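Long-range contacts in diacylglycerol kinase (Bacillus anthracis, PDB 3S40), which probably catalyses ATP-dependent phosphorylation of a lipid such as diacylglycerol: residues D52-Q58 and E78-L83; V69-D73 and G97-F103. One frame throughout, in Å; residues are numbered along the deposited sequence.

Contact 1. Residues D52-Q58 and E78-L83; sequences DATKYCQ and ECTNGL
Glu78 meets the first turn of helix 52-60 with its side chain and its backbone carbonyl. Its chain runs out extended and crosses Thr54 at about a right angle. OE1 accepts from Thr54 N at 3.1 Å, through the lone pair that faces away from OE2. The other oxygen, OE2, bonds to the backbone N of Gly51, so the carboxylate holds amides at the start of this helix. Glu78 O takes two donors from opposite faces of its plane. One is Thr54 OG1 at 3.0 Å, well out of that plane; the other is the helical N-H of Gly82. OG1 reaches it because it sits beside its own backbone N (chi1 -57°), which leaves CG2 for Gly82. Cys79 SG lies 3.5 Å from Cys57 SG, a sulfur-to-sulfur packing contact. At Gly82 the backbones come closest, and Thr54 CG2 rests 3.7 Å from Gly82 CA. Gln58 NE2 adds a weak bond to Gly82 O. Leu83 CD1 closes the far end, 3.5 Å from Cys57 CB. The axes of 52-58 and 78-83 cross at -37°, 7.8 Å apart at closest approach: two helices packed closely at Gly82, both within the alpha/beta catalytic domain.

Contact 2. Residues V69-D73 and G97-F103; sequences VFGGD and GGTCNDF
Asp73 meets the loop 97-101 and the first residues of helix 102-106 at the C-terminal edge of a parallel sheet, where strands 66-71 and 91-96 both end. The run Gly71-Gly72-Asp73 belongs to the GGDG motif of diacylglycerol kinases and their relatives. In that family the motif lies in the nucleotide-binding region, so a similar role is likely here.

The main polar link is the Asp73 carboxylate, which takes one amide on each oxygen. Asp73 OD1 accepts from Asn101 N at 2.9 Å, and Asp73 OD2 from Asp102 N at 3.0 Å. Both donors come on the syn side and lie a little out of the carboxylate plane. Two successive amides thus fix the rotation of the group at the start of helix 102-106. Water 3 extends the link, donating to Asp73 OD2 and accepting from Phe103 N. Asp102 OD2 is 4.0 Å from Asp73 OD2, a like-charge approach. The Asp102 carboxylate is bound by the backbone N atoms of Gly208 and Gly209, which probably eases it.

The backbone link is slight. Gly97 N gives a weak bond to Gly71 O. That carbonyl also receives water 2, which donates to Asn101 OD1 as well.

Packing is mostly between glycines, with one aromatic contact. Gly72 CA is 3.5 Å from Gly98 N, and there is little room for side chains between the two backbones. Phe70 has CG anti to its N (chi1 175°), which brings CE1 obliquely to 3.7 Å from Gly97 CA.

Within the loop, Asn101 folds its amide back on Gly98, and its ND2 also bonds Gln111 OE1. Asn101 ND2 donates to Gly98 O from above the carbonyl plane, while Asn101 OD1 accepts from Gly98 N in its amide plane, on a lone pair, at 2.8 Å.

In the fold
Both contacts lie in the diacylglycerol kinase catalytic domain, with centres about 15 Å apart. Their segments alternate along the chain: 52-58, 69-73, 78-83, then 97-103. Strand 91-96 runs parallel to strand 66-71 as an outermost strand of the sheet. Contact 1 pairs the helices that precede and follow strand 66-71. Contact 2 joins the C-terminal end of that strand and the start of helix 73-83 to the chain between strand 91-96 and helix 102-106. Cys79 SG of contact 1 packs 3.8 Å from Val69 CB of contact 2. Helix 73-83 enters both contacts, with Asp73 at its start and 78-83 at its end. Contact 2 is at the edge that probably binds nucleotide.

Contact 1. Residues D52-Q58 and E78-L83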
# COMPACT_ATOMS: atom_id res chain seq x y z
N ASP A 52 -11.38 2.53 -14.55
CA ASP A 52 -12.31 1.38 -14.59
C ASP A 52 -12.29 0.53 -13.32
O ASP A 52 -13.33 0.12 -12.81
CB ASP A 52 -12.03 0.48 -15.79
CG ASP A 52 -12.53 1.08 -17.10
OD1 ASP A 52 -13.20 2.13 -17.06
OD2 ASP A 52 -12.27 0.48 -18.16
N ALA A 53 -11.10 0.23 -12.82
CA ALA A 53 -11.00 -0.60 -11.63
C ALA A 53 -11.74 0.10 -10.48
O ALA A 53 -12.52 -0.52 -9.77
CB ALA A 53 -9.53 -0.88 -11.28
N THR A 54 -11.51 1.39 -10.33
CA THR A 54 -12.22 2.18 -9.32
C THR A 54 -13.73 2.09 -9.51
O THR A 54 -14.46 1.87 -8.55
CB THR A 54 -11.78 3.67 -9.35
OG1 THR A 54 -10.36 3.76 -9.15
CG2 THR A 54 -12.50 4.48 -8.28
N LYS A 55 -14.20 2.27 -10.74
CA LYS A 55 -15.64 2.21 -11.00
C LYS A 55 -16.21 0.82 -10.75
O LYS A 55 -17.33 0.70 -10.28
CB LYS A 55 -15.99 2.66 -12.41
CG LYS A 55 -15.74 4.13 -12.65
CD LYS A 55 -15.80 4.46 -14.12
CE LYS A 55 -15.22 5.86 -14.38
NZ LYS A 55 -15.34 6.25 -15.82
N TYR A 56 -15.45 -0.23 -11.08
CA TYR A 56 -15.97 -1.58 -10.88
C TYR A 56 -16.08 -1.85 -9.39
O TYR A 56 -17.07 -2.43 -8.92
CB TYR A 56 -15.08 -2.65 -11.51
CG TYR A 56 -14.91 -2.60 -13.01
CD1 TYR A 56 -15.82 -1.94 -13.82
CD2 TYR A 56 -13.83 -3.23 -13.62
CE1 TYR A 56 -15.65 -1.91 -15.22
CE2 TYR A 56 -13.65 -3.21 -14.99
CZ TYR A 56 -14.56 -2.55 -15.78
OH TYR A 56 -14.36 -2.53 -17.14
N CYS A 57 -15.06 -1.42 -8.63
CA CYS A 57 -15.08 -1.62 -7.19
C CYS A 57 -16.31 -0.98 -6.60
O CYS A 57 -17.02 -1.61 -5.81
CB CYS A 57 -13.83 -1.05 -6.51
SG CYS A 57 -12.36 -2.10 -6.73
N GLN A 58 -16.56 0.26 -6.98
CA GLN A 58 -17.68 1.02 -6.44
C GLN A 58 -19.02 0.43 -6.85
O GLN A 58 -19.96 0.43 -6.07
CB GLN A 58 -17.56 2.50 -6.81
CG GLN A 58 -16.44 3.16 -5.98
CD GLN A 58 -16.15 4.60 -6.34
OE1 GLN A 58 -16.55 5.08 -7.40
NE2 GLN A 58 -15.43 5.28 -5.47
N GLU A 78 -6.13 2.02 -7.48
CA GLU A 78 -7.47 2.37 -7.93
C GLU A 78 -8.50 1.70 -7.05
O GLU A 78 -9.52 2.29 -6.73
CB GLU A 78 -7.70 1.95 -9.39
CG GLU A 78 -7.16 2.94 -10.40
CD GLU A 78 -7.79 2.73 -11.77
OE1 GLU A 78 -8.96 2.29 -11.84
OE2 GLU A 78 -7.11 3.01 -12.78
N CYS A 79 -8.23 0.45 -6.69
CA CYS A 79 -9.14 -0.30 -5.83
C CYS A 79 -9.21 0.30 -4.43
O CYS A 79 -10.30 0.48 -3.89
CB CYS A 79 -8.74 -1.78 -5.77
SG CYS A 79 -8.96 -2.63 -7.38
N THR A 80 -8.05 0.61 -3.85
CA THR A 80 -7.99 1.21 -2.50
C THR A 80 -8.84 2.44 -2.44
O THR A 80 -9.69 2.59 -1.57
CB THR A 80 -6.58 1.73 -2.18
OG1 THR A 80 -5.63 0.68 -2.34
CG2 THR A 80 -6.52 2.29 -0.75
N ASN A 81 -8.59 3.34 -3.38
CA ASN A 81 -9.36 4.56 -3.50
C ASN A 81 -10.81 4.35 -3.83
O ASN A 81 -11.67 5.12 -3.42
CB ASN A 81 -8.72 5.48 -4.53
CG ASN A 81 -7.68 6.35 -3.92
OD1 ASN A 81 -7.91 7.54 -3.70
ND2 ASN A 81 -6.54 5.76 -3.57
N GLY A 82 -11.10 3.30 -4.59
CA GLY A 82 -12.47 2.95 -4.89
C GLY A 82 -13.21 2.51 -3.65
O GLY A 82 -14.32 2.96 -3.39
N LEU A 83 -12.60 1.64 -2.87
CA LEU A 83 -13.30 1.02 -1.74
C LEU A 83 -13.27 1.85 -0.47
O LEU A 83 -14.25 1.90 0.27
CB LEU A 83 -12.70 -0.35 -1.45
CG LEU A 83 -13.32 -1.59 -2.10
CD1 LEU A 83 -14.44 -1.22 -3.04
CD2 LEU A 83 -12.25 -2.43 -2.79
O HOH W 1 -8.32 0.68 -14.64

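Contact 2. Residues V69-D73 and G97-F103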
# COMPACT_ATOMS: atom_id res chain seq x y z
N VAL A 69 -8.03 -8.25 -7.38
CA VAL A 69 -7.47 -7.41 -8.44
C VAL A 69 -6.20 -8.02 -9.03
O VAL A 69 -5.25 -8.29 -8.30
CB VAL A 69 -7.22 -5.97 -7.93
CG1 VAL A 69 -6.42 -5.99 -6.65
CG2 VAL A 69 -6.55 -5.12 -9.01
N PHE A 70 -6.20 -8.29 -10.33
CA PHE A 70 -4.99 -8.69 -11.03
C PHE A 70 -4.37 -7.48 -11.70
O PHE A 70 -4.91 -6.97 -12.68
CB PHE A 70 -5.27 -9.75 -12.09
CG PHE A 70 -4.05 -10.11 -12.92
CD1 PHE A 70 -2.82 -10.35 -12.32
CD2 PHE A 70 -4.14 -10.25 -14.30
CE1 PHE A 70 -1.69 -10.69 -13.08
CE2 PHE A 70 -3.02 -10.59 -15.07
CZ PHE A 70 -1.80 -10.81 -14.46
N GLY A 71 -3.25 -7.00 -11.17
CA GLY A 71 -2.60 -5.84 -11.76
C GLY A 71 -1.50 -5.25 -10.90
O GLY A 71 -1.25 -5.70 -9.78
N GLY A 72 -0.85 -4.21 -11.42
CA GLY A 72 0.20 -3.53 -10.68
C GLY A 72 -0.27 -2.58 -9.59
O GLY A 72 -1.45 -2.54 -9.22
N ASP A 73 0.68 -1.81 -9.07
CA ASP A 73 0.42 -0.88 -7.97
C ASP A 73 -0.61 0.18 -8.34
O ASP A 73 -1.42 0.57 -7.51
CB ASP A 73 1.73 -0.24 -7.50
CG ASP A 73 2.78 -1.28 -7.09
OD1 ASP A 73 3.38 -1.92 -7.99
OD2 ASP A 73 3.00 -1.45 -5.87
N GLY A 97 0.55 -8.03 -10.61
CA GLY A 97 0.68 -7.98 -12.05
C GLY A 97 1.53 -6.83 -12.53
O GLY A 97 1.52 -6.49 -13.71
N GLY A 98 2.28 -6.23 -11.61
CA GLY A 98 3.17 -5.13 -11.94
C GLY A 98 4.60 -5.56 -11.70
O GLY A 98 4.89 -6.76 -11.65
N THR A 99 5.51 -4.60 -11.54
CA THR A 99 6.89 -4.94 -11.22
C THR A 99 7.17 -4.88 -9.71
O THR A 99 7.85 -5.74 -9.17
CB THR A 99 7.89 -4.06 -12.01
OG1 THR A 99 7.67 -2.68 -11.70
CG2 THR A 99 7.70 -4.27 -13.51
N CYS A 100 6.61 -3.88 -9.03
CA CYS A 100 6.83 -3.76 -7.58
C CYS A 100 5.86 -4.57 -6.74
O CYS A 100 6.27 -5.37 -5.90
CB CYS A 100 6.81 -2.30 -7.14
SG CYS A 100 8.22 -1.38 -7.75
N ASN A 101 4.56 -4.34 -6.95
CA ASN A 101 3.55 -5.08 -6.21
C ASN A 101 3.80 -4.94 -4.70
O ASN A 101 3.74 -5.91 -3.94
CB ASN A 101 3.58 -6.53 -6.67
CG ASN A 101 3.50 -6.64 -8.19
OD1 ASN A 101 2.57 -6.09 -8.80
ND2 ASN A 101 4.47 -7.30 -8.80
N ASP A 102 4.08 -3.71 -4.28
CA ASP A 102 4.43 -3.41 -2.90
C ASP A 102 3.43 -3.92 -1.89
O ASP A 102 3.79 -4.59 -0.90
CB ASP A 102 4.62 -1.91 -2.72
CG ASP A 102 5.98 -1.44 -3.20
OD1 ASP A 102 6.91 -2.27 -3.16
OD2 ASP A 102 6.11 -0.27 -3.62
N PHE A 103 2.15 -3.63 -2.11
CA PHE A 103 1.21 -4.11 -1.12
C PHE A 103 0.98 -5.62 -1.11
O PHE A 103 0.74 -6.21 -0.05
CB PHE A 103 -0.10 -3.31 -1.06
CG PHE A 103 -0.59 -3.19 0.34
CD1 PHE A 103 -0.04 -2.25 1.19
CD2 PHE A 103 -1.51 -4.11 0.84
CE1 PHE A 103 -0.43 -2.16 2.51
CE2 PHE A 103 -1.91 -4.04 2.15
CZ PHE A 103 -1.37 -3.07 3.00
O HOH W 2 0.26 -5.42 -7.56
O HOH W 3 1.10 -2.08 -4.23